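PDB 3MTE: 16S rRNA (adenine(1408)-N(1))-methyltransferase from Escherichia coli, which transfers a methyl group from S-adenosylmethionine to N1 of adenine 1408 in 16S rRNA of assembled 30S subunits, conferring aminoglycoside resistance. Local coordinates for residues 45-50 and 78-83; 97-102 and 131-136; 140-145 and 211-216; 118-123 and 172-177. All coordinates share one frame; numbering follows the deposited sequence.

Contact 1: residues 45-50 and 78-83; sequences LAINDQ and GGLSNV
The carboxamides of Gln50 and Asn82 meet with their planes 65° apart, the two side chains being nearly perpendicular. Gln50 NE2 reaches Asn82 OD1 at 3.1 Å, a weak bond because it is strongly bent. In the other direction Asn82 ND2 gives a nearly straight bond (166° at the hydrogen) to Ala46 O at 3.1 Å, and this acceptor lies close to the plane of the Asn82 amide. Gln50 NE2 also reaches Ala46 O, at 2.9 Å, from well above the carbonyl plane, while Asp49 N supplies a third donor to the same oxygen. Asn82 ND2 is shared in turn with Thr52 O. These bonds gather at the C-terminal end of helix 40-48, where the loop entering edge strand 83-87 of the Rossmann-like methyltransferase sheet passes the helix. A bend at chi2 (-68°) folds the Gln50 chain back toward the helix end. Gln50 OE1 accepts from a water at 2.6 Å, which itself accepts from Ser81 N; a second water links OE1 with Ser81 OG. Beside the amides, Leu80 straddles the helix surface: CD1 rests on Ala46 CB at 3.8 Å, and CD2 meets Ile47 CG1 at 3.8 Å.

Contact 2: residues 97-102 and 131-136; sequences LKNIAD and LAKKEA
The Lys133 chain runs alongside Asp102 in the same direction, which brings Lys133 NZ to 2.9 Å from Asp102 OD1 in a salt bridge whose hydrogen bond is weak. The lysine gets there by a bend at chi3 (-78°) in an otherwise extended chain. On its way it passes crosswise to Asn99, and its methylene CG comes to 3.2 Å from the backbone Asn99 O. The Asn99 amide, swung anti to the backbone N (chi1 -172°), directs OD1 back toward residues 131-136, where one water joins it to Lys134 N. On the apolar side Leu131 turns its CD2 branch to Leu97 CB at 3.7 Å, and both residues are buried. Between these side chains the backbones are joined in parallel fashion. Leu131 O accepts twice: Ala101 N approaches in the carbonyl plane at 3.0 Å, whereas Ile100 N, also at 3.0 Å, sits above that plane. The next bond, Lys133 N to Ala101 O at 2.8 Å, is almost perfectly straight (178°). A type II turn, Leu97-Ile100, precedes the Ala101-Ala132 bridge, which pairs the start of strand 101-107 with short strand 132-133; a second, Lys133-Ala136, then leads into strand 136-142, the next neighbour of 101-107. Asp102 OD2 is held by Val30 N of strand 29-34, and a water also donates to it. The carboxylate is thus gripped through both oxygens, and the backbone N-H together with the nearby ammonium would be expected to favour its ionised form.

Contact 3: residues 140-145 and 211-216; sequences FVTTYS and SFFRVS
Backbone hydrogen bonds join Phe140 to Val215 and Thr142 to Phe213, each an antiparallel hydrogen-bonded pair. Phe140 N meets Val215 O at 2.8 Å and Val215 N returns to Phe140 O at 2.9 Å; Thr142 N and Phe213 O, 2.8 Å apart, repeat the pattern with Phe213 N and Thr142 O. The short strand axes run 165° apart and approach to 4.7 Å. Between these pairs Val141 faces Arg214 as a non-hydrogen-bonded pair, and Val141 CA comes to 3.2 Å from Phe213 O in a CA-H...O contact. One side-chain bond extends the pairing past its end: Thr143 OG1, anti to its own backbone N (chi1 -171°), donates to Ser211 O at 2.8 Å, tilted from the carbonyl plane. A water also links Ser211 O with Tyr144 N. Apolar contacts are fewer. Thr143 flanks Phe212, with Thr143 CB 3.5 Å from Phe212 CD1, and Val141 CG2 touches the aliphatic CG of Arg214, whose charged end turns to Glu139 in a salt bridge. Strand order 3-2-1-4-5-7-6, with strand 212-219 antiparallel to its neighbours, marks the class I S-adenosylmethionine-dependent methyltransferase fold. Helix 111-118 packs on Phe140 and Thr142, helix 190-193 on Val141 and Phe212. Strand 136-142 bonds onward to strand 101-107 of the parallel part of the sheet, and strand 212-219 to edge strand 180-188.

Contact 4: residues 118-123 and 172-177; sequences IKPNRD and KAELSN
Apolar packing centres on Pro120, whose ring lies against one side of helix 169-177. Its CD meets Glu174 CB at 3.6 Å and its CG meets Leu175 CD2 at 3.7 Å; the Leu175 side chain starts away from the loop, yet its CD2 branch curls back to the ring. The peptide bond before Pro120 is cis. The ionic contact is Arg122 NH1 to Glu174 OE1, a salt bridge at 2.8 Å. The guanidinium and carboxylate planes are only 6° apart, but the angle at the hydrogen is 122°, so the bond is weak. Arg122 is modelled in two conformers, so this bridge, like the arginine's loose approach to Asn177, is tentative. Bending of the Glu174 chain at chi2 (-120°) turns OE1 toward the arginine while CB stays on the proline. Water provides a further link, donating to Glu174 OE1 at 2.7 Å and to Pro120 O. Asn121 is the N-cap of helix 122-129, its OD1 accepting from Ile124 N. Both Pro120 and Leu175 touch Leu125 of that helix, and Leu175 continues onto Phe180 and Ile182 of strand 180-188, an arrangement of helices layered against a central sheet that is characteristic of the Rossmann-like methyltransferase fold.

In the fold
Contacts 2 and 3 belong to the same sheet: their segments adjoin in sequence and lie on or next to strands 101-107 and 136-142, with centres about 22 Å apart. Contact 4 joins contact 3 directly, Phe140 CE2 touching Leu175 CD1 at 4.0 Å, and the two interleave along the chain. Contact 1 stands at the other edge of the sheet, its centre about 33 Å from that of contact 4, on the opposite side of the molecule's centre. Bound S-adenosylmethionine lies between these parts: about 8 Å from the Thr143 side chain, about 9 Å from that of Leu131, and about 13 Å from those of Val83 and Pro120. Contacts 2 and 3 are therefore nearer the cofactor than contacts 1 and 4.

Contact 1: residues 45-50 and 78-83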
loop_
_atom_site.group_PDB
_atom_site.type_symbol
_atom_site.label_atom_id
_atom_site.label_comp_id
_atom_site.label_asym_id
_atom_site.label_seq_id
_atom_site.Cartn_x
_atom_site.Cartn_y
_atom_site.Cartn_z
ATOM N N LEU A 45 -2.410 9.522 8.350
ATOM C CA LEU A 45 -2.528 10.296 7.110
ATOM C C LEU A 45 -3.895 10.948 6.995
ATOM O O LEU A 45 -4.004 12.125 6.642
ATOM C CB LEU A 45 -2.299 9.398 5.891
ATOM C CG LEU A 45 -0.869 8.871 5.751
ATOM C CD1 LEU A 45 -0.715 7.926 4.565
ATOM C CD2 LEU A 45 0.099 10.047 5.650
ATOM N N ALA A 46 -4.941 10.172 7.271
ATOM C CA ALA A 46 -6.316 10.644 7.089
ATOM C C ALA A 46 -6.666 11.761 8.056
ATOM O O ALA A 46 -7.300 12.754 7.669
ATOM C CB ALA A 46 -7.305 9.497 7.235
ATOM N N ILE A 47 -6.259 11.611 9.314
ATOM C CA ILE A 47 -6.625 12.615 10.308
ATOM C C ILE A 47 -5.957 13.953 9.987
ATOM O O ILE A 47 -6.517 15.021 10.271
ATOM C CB ILE A 47 -6.325 12.161 11.754
ATOM C CG1 ILE A 47 -7.173 12.973 12.740
ATOM C CG2 ILE A 47 -4.858 12.318 12.066
ATOM C CD1 ILE A 47 -7.227 12.393 14.139
ATOM N N ASN A 48 -4.782 13.891 9.368
ATOM C CA ASN A 48 -4.031 15.098 9.027
ATOM C C ASN A 48 -4.331 15.676 7.643
ATOM O O ASN A 48 -3.870 16.771 7.312
ATOM C CB ASN A 48 -2.528 14.859 9.187
ATOM C CG ASN A 48 -2.123 14.689 10.638
ATOM O OD1 ASN A 48 -1.614 13.641 11.037
ATOM N ND2 ASN A 48 -2.367 15.719 11.443
ATOM N N ASP A 49 -5.098 14.945 6.837
ATOM C CA ASP A 49 -5.492 15.438 5.521
ATOM C C ASP A 49 -6.937 15.106 5.204
ATOM O O ASP A 49 -7.215 14.090 4.564
ATOM C CB ASP A 49 -4.602 14.875 4.415
ATOM C CG ASP A 49 -4.932 15.475 3.051
ATOM O OD1 ASP A 49 -5.735 16.426 3.008
ATOM O OD2 ASP A 49 -4.400 15.002 2.026
ATOM N N GLN A 50 -7.844 15.977 5.637
ATOM C CA GLN A 50 -9.270 15.761 5.448
ATOM C C GLN A 50 -9.747 16.013 4.020
ATOM O O GLN A 50 -10.924 15.849 3.727
ATOM C CB GLN A 50 -10.068 16.633 6.419
ATOM C CG GLN A 50 -10.005 16.155 7.857
ATOM C CD GLN A 50 -10.733 14.843 8.053
ATOM O OE1 GLN A 50 -11.962 14.779 7.951
ATOM N NE2 GLN A 50 -9.978 13.783 8.329
ATOM N N GLY A 78 -12.139 10.222 18.099
ATOM C CA GLY A 78 -11.203 9.692 17.117
ATOM C C GLY A 78 -11.795 9.216 15.798
ATOM O O GLY A 78 -11.061 8.742 14.926
ATOM N N GLY A 79 -13.113 9.340 15.642
ATOM C CA GLY A 79 -13.774 8.929 14.414
ATOM C C GLY A 79 -13.339 9.754 13.216
ATOM O O GLY A 79 -13.020 10.930 13.362
ATOM N N LEU A 80 -13.310 9.130 12.037
ATOM C CA LEU A 80 -12.991 9.817 10.782
ATOM C C LEU A 80 -14.044 9.491 9.720
ATOM O O LEU A 80 -14.666 8.431 9.775
ATOM C CB LEU A 80 -11.618 9.380 10.259
ATOM C CG LEU A 80 -10.395 9.703 11.119
ATOM C CD1 LEU A 80 -9.114 9.083 10.525
ATOM C CD2 LEU A 80 -10.259 11.218 11.291
ATOM N N SER A 81 -14.236 10.380 8.749
ATOM C CA SER A 81 -15.174 10.102 7.659
ATOM C C SER A 81 -14.464 9.882 6.320
ATOM O O SER A 81 -15.101 9.545 5.321
ATOM C CB SER A 81 -16.227 11.213 7.541
ATOM O OG SER A 81 -15.622 12.480 7.372
ATOM N N ASN A 82 -13.145 10.052 6.313
ATOM C CA ASN A 82 -12.364 9.958 5.077
ATOM C C ASN A 82 -11.483 8.707 4.988
ATOM O O ASN A 82 -10.421 8.728 4.358
ATOM C CB ASN A 82 -11.534 11.225 4.850
ATOM C CG ASN A 82 -10.435 11.413 5.895
ATOM O OD1 ASN A 82 -10.597 11.053 7.064
ATOM N ND2 ASN A 82 -9.305 11.980 5.469
ATOM N N VAL A 83 -11.931 7.618 5.610
ATOM C CA VAL A 83 -11.196 6.350 5.568
ATOM C C VAL A 83 -12.145 5.186 5.364
ATOM O O VAL A 83 -13.178 5.102 6.028
ATOM C CB VAL A 83 -10.463 6.072 6.893
ATOM C CG1 VAL A 83 -9.833 4.652 6.889
ATOM C CG2 VAL A 83 -9.414 7.112 7.149
HETATM O O HOH W 1 -13.407 12.953 9.056
HETATM O O HOH W 2 -13.900 14.203 5.827
#

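Contact 2: residues 97-102 and 131-136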
loop_
_atom_site.group_PDB
_atom_site.type_symbol
_atom_site.label_atom_id
_atom_site.label_comp_id
_atom_site.label_asym_id
_atom_site.label_seq_id
_atom_site.Cartn_x
_atom_site.Cartn_y
_atom_site.Cartn_z
ATOM N N LEU A 97 -12.752 -0.614 -7.676
ATOM C CA LEU A 97 -11.659 0.309 -7.381
ATOM C C LEU A 97 -10.862 0.714 -8.615
ATOM O O LEU A 97 -9.851 1.399 -8.501
ATOM C CB LEU A 97 -10.717 -0.306 -6.349
ATOM C CG LEU A 97 -11.325 -0.639 -4.991
ATOM C CD1 LEU A 97 -10.260 -1.286 -4.106
ATOM C CD2 LEU A 97 -11.878 0.617 -4.341
ATOM N N LYS A 98 -11.312 0.299 -9.797
ATOM C CA LYS A 98 -10.570 0.604 -11.018
ATOM C C LYS A 98 -10.525 2.103 -11.302
ATOM O O LYS A 98 -11.557 2.791 -11.223
ATOM C CB LYS A 98 -11.180 -0.126 -12.216
ATOM C CG LYS A 98 -10.812 -1.593 -12.301
ATOM C CD LYS A 98 -10.931 -2.092 -13.730
ATOM C CE LYS A 98 -10.172 -3.395 -13.926
ATOM N NZ LYS A 98 -10.243 -3.842 -15.345
ATOM N N ASN A 99 -9.337 2.605 -11.630
ATOM C CA ASN A 99 -9.197 3.981 -12.121
ATOM C C ASN A 99 -9.633 5.045 -11.098
ATOM O O ASN A 99 -10.128 6.110 -11.468
ATOM C CB ASN A 99 -10.009 4.127 -13.419
ATOM C CG ASN A 99 -9.778 5.454 -14.114
ATOM O OD1 ASN A 99 -8.641 5.887 -14.288
ATOM N ND2 ASN A 99 -10.867 6.101 -14.540
ATOM N N ILE A 100 -9.454 4.756 -9.812
ATOM C CA ILE A 100 -9.962 5.642 -8.763
ATOM C C ILE A 100 -8.885 6.480 -8.045
ATOM O O ILE A 100 -9.157 7.594 -7.596
ATOM C CB ILE A 100 -10.811 4.845 -7.728
ATOM C CG1 ILE A 100 -11.619 5.782 -6.836
ATOM C CG2 ILE A 100 -9.945 3.950 -6.871
ATOM C CD1 ILE A 100 -12.397 5.045 -5.764
ATOM N N ALA A 101 -7.662 5.963 -7.963
ATOM C CA ALA A 101 -6.648 6.569 -7.092
ATOM C C ALA A 101 -5.809 7.658 -7.744
ATOM O O ALA A 101 -5.315 7.482 -8.856
ATOM C CB ALA A 101 -5.719 5.478 -6.507
ATOM N N ASP A 102 -5.630 8.773 -7.034
ATOM C CA ASP A 102 -4.671 9.803 -7.442
ATOM C C ASP A 102 -3.252 9.433 -7.020
ATOM O O ASP A 102 -2.269 9.955 -7.563
ATOM C CB ASP A 102 -5.045 11.164 -6.860
ATOM C CG ASP A 102 -6.410 11.638 -7.333
ATOM O OD1 ASP A 102 -6.481 12.250 -8.417
ATOM O OD2 ASP A 102 -7.411 11.374 -6.632
ATOM N N LEU A 131 -5.774 0.251 -10.558
ATOM C CA LEU A 131 -6.487 0.959 -9.489
ATOM C C LEU A 131 -6.291 2.462 -9.589
ATOM O O LEU A 131 -7.012 3.239 -8.961
ATOM C CB LEU A 131 -5.972 0.530 -8.118
ATOM C CG LEU A 131 -5.999 -0.944 -7.728
ATOM C CD1 LEU A 131 -5.339 -1.102 -6.362
ATOM C CD2 LEU A 131 -7.426 -1.470 -7.718
ATOM N N ALA A 132 -5.278 2.869 -10.343
ATOM C CA ALA A 132 -4.874 4.259 -10.338
ATOM C C ALA A 132 -5.300 5.000 -11.582
ATOM O O ALA A 132 -5.460 4.413 -12.655
ATOM C CB ALA A 132 -3.349 4.370 -10.146
ATOM N N LYS A 133 -5.481 6.306 -11.432
ATOM C CA LYS A 133 -5.790 7.155 -12.571
ATOM C C LYS A 133 -4.502 7.432 -13.325
ATOM O O LYS A 133 -3.405 7.283 -12.778
ATOM C CB LYS A 133 -6.450 8.454 -12.112
ATOM C CG LYS A 133 -7.768 8.220 -11.379
ATOM C CD LYS A 133 -8.598 9.485 -11.241
ATOM C CE LYS A 133 -8.085 10.369 -10.133
ATOM N NZ LYS A 133 -8.812 11.679 -10.097
ATOM N N LYS A 134 -4.642 7.822 -14.585
ATOM C CA LYS A 134 -3.497 8.165 -15.414
ATOM C C LYS A 134 -2.581 9.130 -14.670
ATOM O O LYS A 134 -3.035 10.152 -14.141
ATOM C CB LYS A 134 -3.985 8.805 -16.713
ATOM C CG LYS A 134 -2.897 9.087 -17.728
ATOM C CD LYS A 134 -3.500 9.683 -18.997
ATOM C CE LYS A 134 -2.450 9.865 -20.078
ATOM N NZ LYS A 134 -3.070 10.251 -21.378
ATOM N N GLU A 135 -1.297 8.786 -14.619
ATOM C CA GLU A 135 -0.269 9.612 -13.978
ATOM C C GLU A 135 -0.376 9.738 -12.456
ATOM O O GLU A 135 0.219 10.644 -11.864
ATOM C CB GLU A 135 -0.189 11.000 -14.626
ATOM C CG GLU A 135 0.400 10.986 -16.033
ATOM C CD GLU A 135 1.829 10.447 -16.066
ATOM O OE1 GLU A 135 2.647 10.844 -15.201
ATOM O OE2 GLU A 135 2.131 9.629 -16.964
ATOM N N ALA A 136 -1.103 8.821 -11.822
ATOM C CA ALA A 136 -1.129 8.763 -10.361
ATOM C C ALA A 136 0.278 8.579 -9.822
ATOM O O ALA A 136 1.115 7.914 -10.443
ATOM C CB ALA A 136 -2.012 7.621 -9.877
HETATM O O HOH W 3 -7.340 7.936 -15.576
HETATM O O HOH W 4 -10.035 11.673 -7.011
#

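Contact 3: residues 140-145 and 211-216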
loop_
_atom_site.group_PDB
_atom_site.type_symbol
_atom_site.label_atom_id
_atom_site.label_comp_id
_atom_site.label_asym_id
_atom_site.label_seq_id
_atom_site.Cartn_x
_atom_site.Cartn_y
_atom_site.Cartn_z
ATOM N N PHE A 140 6.708 2.387 -3.593
ATOM C CA PHE A 140 6.832 1.072 -2.995
ATOM C C PHE A 140 8.022 1.168 -2.041
ATOM O O PHE A 140 9.118 1.572 -2.455
ATOM C CB PHE A 140 7.171 0.013 -4.049
ATOM C CG PHE A 140 6.179 -0.080 -5.200
ATOM C CD1 PHE A 140 4.832 0.241 -5.019
ATOM C CD2 PHE A 140 6.599 -0.531 -6.446
ATOM C CE1 PHE A 140 3.923 0.136 -6.079
ATOM C CE2 PHE A 140 5.704 -0.635 -7.516
ATOM C CZ PHE A 140 4.366 -0.314 -7.327
ATOM N N VAL A 141 7.821 0.833 -0.775
ATOM C CA VAL A 141 8.936 0.872 0.185
ATOM C C VAL A 141 9.192 -0.545 0.682
ATOM O O VAL A 141 8.301 -1.166 1.246
ATOM C CB VAL A 141 8.631 1.816 1.356
ATOM C CG1 VAL A 141 9.769 1.812 2.355
ATOM C CG2 VAL A 141 8.391 3.253 0.832
ATOM N N THR A 142 10.398 -1.068 0.443
ATOM C CA THR A 142 10.656 -2.482 0.698
ATOM C C THR A 142 11.878 -2.710 1.577
ATOM O O THR A 142 12.788 -1.886 1.606
ATOM C CB THR A 142 10.895 -3.247 -0.617
ATOM O OG1 THR A 142 11.965 -2.626 -1.325
ATOM C CG2 THR A 142 9.624 -3.227 -1.501
ATOM N N THR A 143 11.864 -3.848 2.270
ATOM C CA THR A 143 12.974 -4.334 3.082
ATOM C C THR A 143 12.656 -5.809 3.389
ATOM O O THR A 143 11.495 -6.234 3.279
ATOM C CB THR A 143 13.088 -3.524 4.391
ATOM O OG1 THR A 143 14.299 -3.879 5.077
ATOM C CG2 THR A 143 11.893 -3.802 5.305
ATOM N N TYR A 144 13.656 -6.609 3.747
ATOM C CA TYR A 144 13.370 -7.966 4.203
ATOM C C TYR A 144 12.805 -7.885 5.608
ATOM O O TYR A 144 13.312 -7.131 6.431
ATOM C CB TYR A 144 14.635 -8.832 4.214
ATOM C CG TYR A 144 15.242 -9.079 2.856
ATOM C CD1 TYR A 144 14.562 -9.805 1.888
ATOM C CD2 TYR A 144 16.523 -8.614 2.555
ATOM C CE1 TYR A 144 15.127 -10.046 0.644
ATOM C CE2 TYR A 144 17.094 -8.859 1.319
ATOM C CZ TYR A 144 16.392 -9.571 0.367
ATOM O OH TYR A 144 16.963 -9.808 -0.864
ATOM N N SER A 145 11.744 -8.642 5.886
ATOM C CA SER A 145 11.110 -8.611 7.205
ATOM C C SER A 145 12.000 -9.210 8.288
ATOM O O SER A 145 11.994 -8.753 9.429
ATOM C CB SER A 145 9.784 -9.378 7.185
ATOM O OG SER A 145 8.883 -8.799 6.258
ATOM N N SER A 211 18.548 -2.081 5.840
ATOM C CA SER A 211 18.417 -1.279 4.619
ATOM C C SER A 211 16.959 -1.254 4.145
ATOM O O SER A 211 16.318 -2.295 4.079
ATOM C CB SER A 211 19.279 -1.856 3.491
ATOM O OG SER A 211 20.579 -2.209 3.944
ATOM N N PHE A 212 16.462 -0.076 3.794
ATOM C CA PHE A 212 15.123 0.048 3.204
ATOM C C PHE A 212 15.256 0.731 1.857
ATOM O O PHE A 212 16.195 1.515 1.658
ATOM C CB PHE A 212 14.202 0.882 4.103
ATOM C CG PHE A 212 14.145 0.411 5.529
ATOM C CD1 PHE A 212 13.110 -0.415 5.963
ATOM C CD2 PHE A 212 15.129 0.795 6.439
ATOM C CE1 PHE A 212 13.055 -0.836 7.289
ATOM C CE2 PHE A 212 15.079 0.379 7.763
ATOM C CZ PHE A 212 14.055 -0.441 8.188
ATOM N N PHE A 213 14.326 0.455 0.940
ATOM C CA PHE A 213 14.381 1.039 -0.404
ATOM C C PHE A 213 13.056 1.610 -0.798
ATOM O O PHE A 213 12.020 0.987 -0.569
ATOM C CB PHE A 213 14.783 -0.030 -1.402
ATOM C CG PHE A 213 16.033 -0.727 -1.009
ATOM C CD1 PHE A 213 17.261 -0.139 -1.253
ATOM C CD2 PHE A 213 15.979 -1.936 -0.344
ATOM C CE1 PHE A 213 18.429 -0.766 -0.851
ATOM C CE2 PHE A 213 17.142 -2.571 0.044
ATOM C CZ PHE A 213 18.356 -1.987 -0.211
ATOM N N ARG A 214 13.082 2.800 -1.379
ATOM C CA ARG A 214 11.849 3.422 -1.850
ATOM C C ARG A 214 11.952 3.622 -3.351
ATOM O O ARG A 214 12.858 4.306 -3.839
ATOM C CB ARG A 214 11.627 4.758 -1.143
ATOM C CG ARG A 214 10.466 5.567 -1.682
ATOM C CD ARG A 214 10.321 6.854 -0.896
ATOM N NE ARG A 214 9.120 7.598 -1.279
ATOM C CZ ARG A 214 9.100 8.594 -2.164
ATOM N NH1 ARG A 214 10.211 8.956 -2.791
ATOM N NH2 ARG A 214 7.961 9.222 -2.435
ATOM N N VAL A 215 11.040 2.994 -4.083
ATOM C CA VAL A 215 10.934 3.187 -5.522
ATOM C C VAL A 215 9.658 3.985 -5.741
ATOM O O VAL A 215 8.595 3.606 -5.235
ATOM C CB VAL A 215 10.826 1.829 -6.258
ATOM C CG1 VAL A 215 10.544 2.031 -7.747
ATOM C CG2 VAL A 215 12.114 1.003 -6.048
ATOM N N SER A 216 9.765 5.110 -6.435
ATOM C CA SER A 216 8.594 5.955 -6.634
ATOM C C SER A 216 8.521 6.484 -8.057
ATOM O O SER A 216 9.510 6.498 -8.791
ATOM C CB SER A 216 8.591 7.118 -5.636
ATOM O OG SER A 216 9.683 7.984 -5.869
HETATM O O HOH W 5 16.401 -5.268 3.263
#

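Contact 4: residues 118-123 and 172-177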
loop_
_atom_site.group_PDB
_atom_site.type_symbol
_atom_site.label_atom_id
_atom_site.label_comp_id
_atom_site.label_asym_id
_atom_site.label_seq_id
_atom_site.Cartn_x
_atom_site.Cartn_y
_atom_site.Cartn_z
ATOM N N ILE A 118 9.063 -7.149 -6.054
ATOM C CA ILE A 118 10.485 -7.173 -6.387
ATOM C C ILE A 118 10.845 -7.970 -7.631
ATOM O O ILE A 118 11.847 -7.669 -8.287
ATOM C CB ILE A 118 11.336 -7.613 -5.178
ATOM C CG1 ILE A 118 11.090 -9.077 -4.853
ATOM C CG2 ILE A 118 10.993 -6.739 -3.980
ATOM C CD1 ILE A 118 11.878 -9.558 -3.620
ATOM N N LYS A 119 10.027 -8.958 -7.990
ATOM C CA LYS A 119 10.333 -9.777 -9.161
ATOM C C LYS A 119 10.506 -8.979 -10.471
ATOM O O LYS A 119 11.539 -9.093 -11.133
ATOM C CB LYS A 119 9.328 -10.927 -9.323
ATOM C CG LYS A 119 9.683 -11.896 -10.449
ATOM C CD LYS A 119 8.578 -12.923 -10.655
ATOM C CE LYS A 119 8.853 -13.792 -11.872
ATOM N NZ LYS A 119 7.713 -14.710 -12.152
ATOM N N PRO A 120 9.497 -8.183 -10.868
ATOM C CA PRO A 120 8.152 -8.060 -10.304
ATOM C C PRO A 120 7.182 -9.001 -11.014
ATOM O O PRO A 120 7.470 -9.477 -12.116
ATOM C CB PRO A 120 7.778 -6.616 -10.630
ATOM C CG PRO A 120 8.555 -6.292 -11.903
ATOM C CD PRO A 120 9.675 -7.305 -12.039
ATOM N N ASN A 121 6.048 -9.277 -10.379
ATOM C CA ASN A 121 4.999 -10.049 -11.024
ATOM C C ASN A 121 4.174 -9.095 -11.888
ATOM O O ASN A 121 3.439 -8.260 -11.361
ATOM C CB ASN A 121 4.123 -10.738 -9.986
ATOM C CG ASN A 121 3.102 -11.652 -10.619
ATOM O OD1 ASN A 121 2.365 -11.243 -11.511
ATOM N ND2 ASN A 121 3.067 -12.903 -10.175
ATOM N N ARG A 122 4.313 -9.224 -13.205
ATOM C CA ARG A 122 3.703 -8.300 -14.156
ATOM C C ARG A 122 2.182 -8.300 -14.062
ATOM O O ARG A 122 1.543 -7.243 -14.093
ATOM C CB ARG A 122 4.129 -8.669 -15.579
ATOM C CG ARG A 122 4.111 -7.516 -16.572
ATOM C CD ARG A 122 4.521 -7.981 -17.971
ATOM N NE ARG A 122 5.342 -9.192 -17.932
ATOM C CZ ARG A 122 6.669 -9.199 -17.867
ATOM N NH1 ARG A 122 7.337 -8.055 -17.831
ATOM N NH2 ARG A 122 7.328 -10.351 -17.835
ATOM N N ASP A 123 1.610 -9.494 -13.964
ATOM C CA ASP A 123 0.158 -9.641 -13.964
ATOM C C ASP A 123 -0.443 -8.984 -12.734
ATOM O O ASP A 123 -1.448 -8.274 -12.818
ATOM C CB ASP A 123 -0.223 -11.121 -14.023
ATOM C CG ASP A 123 0.214 -11.782 -15.317
ATOM O OD1 ASP A 123 0.029 -11.169 -16.393
ATOM O OD2 ASP A 123 0.743 -12.914 -15.255
ATOM N N LYS A 172 13.414 -1.603 -14.170
ATOM C CA LYS A 172 12.709 -0.439 -14.709
ATOM C C LYS A 172 11.806 -0.812 -15.889
ATOM O O LYS A 172 10.655 -0.367 -15.975
ATOM C CB LYS A 172 13.704 0.646 -15.131
ATOM C CG LYS A 172 13.029 1.851 -15.797
ATOM C CD LYS A 172 14.048 2.792 -16.410
ATOM C CE LYS A 172 15.070 3.250 -15.389
ATOM N NZ LYS A 172 16.174 4.013 -16.045
ATOM N N ALA A 173 12.331 -1.624 -16.802
ATOM C CA ALA A 173 11.559 -2.047 -17.971
ATOM C C ALA A 173 10.370 -2.920 -17.579
ATOM O O ALA A 173 9.272 -2.770 -18.112
ATOM C CB ALA A 173 12.450 -2.768 -18.967
ATOM N N GLU A 174 10.589 -3.832 -16.642
ATOM C CA GLU A 174 9.524 -4.705 -16.171
ATOM C C GLU A 174 8.419 -3.927 -15.461
ATOM O O GLU A 174 7.238 -4.205 -15.650
ATOM C CB GLU A 174 10.078 -5.776 -15.232
ATOM C CG GLU A 174 11.051 -6.724 -15.891
ATOM C CD GLU A 174 10.581 -8.158 -15.839
ATOM O OE1 GLU A 174 9.358 -8.383 -15.970
ATOM O OE2 GLU A 174 11.435 -9.057 -15.668
ATOM N N LEU A 175 8.793 -2.971 -14.621
ATOM C CA LEU A 175 7.769 -2.156 -13.975
ATOM C C LEU A 175 7.016 -1.369 -15.034
ATOM O O LEU A 175 5.795 -1.237 -14.965
ATOM C CB LEU A 175 8.366 -1.186 -12.957
ATOM C CG LEU A 175 8.510 -1.601 -11.497
ATOM C CD1 LEU A 175 8.189 -0.417 -10.600
ATOM C CD2 LEU A 175 7.665 -2.807 -11.123
ATOM N N SER A 176 7.751 -0.840 -16.011
ATOM C CA SER A 176 7.134 -0.075 -17.096
ATOM C C SER A 176 6.101 -0.913 -17.851
ATOM O O SER A 176 5.022 -0.426 -18.180
ATOM C CB SER A 176 8.193 0.466 -18.055
ATOM O OG SER A 176 7.588 1.210 -19.105
ATOM N N ASN A 177 6.432 -2.173 -18.122
ATOM C CA ASN A 177 5.488 -3.089 -18.757
ATOM C C ASN A 177 4.251 -3.332 -17.898
ATOM O O ASN A 177 3.193 -3.702 -18.410
ATOM C CB ASN A 177 6.157 -4.427 -19.079
ATOM C CG ASN A 177 7.128 -4.328 -20.238
ATOM O OD1 ASN A 177 7.106 -3.360 -21.000
ATOM N ND2 ASN A 177 7.986 -5.335 -20.380
HETATM O O HOH W 6 9.132 -10.293 -14.039
#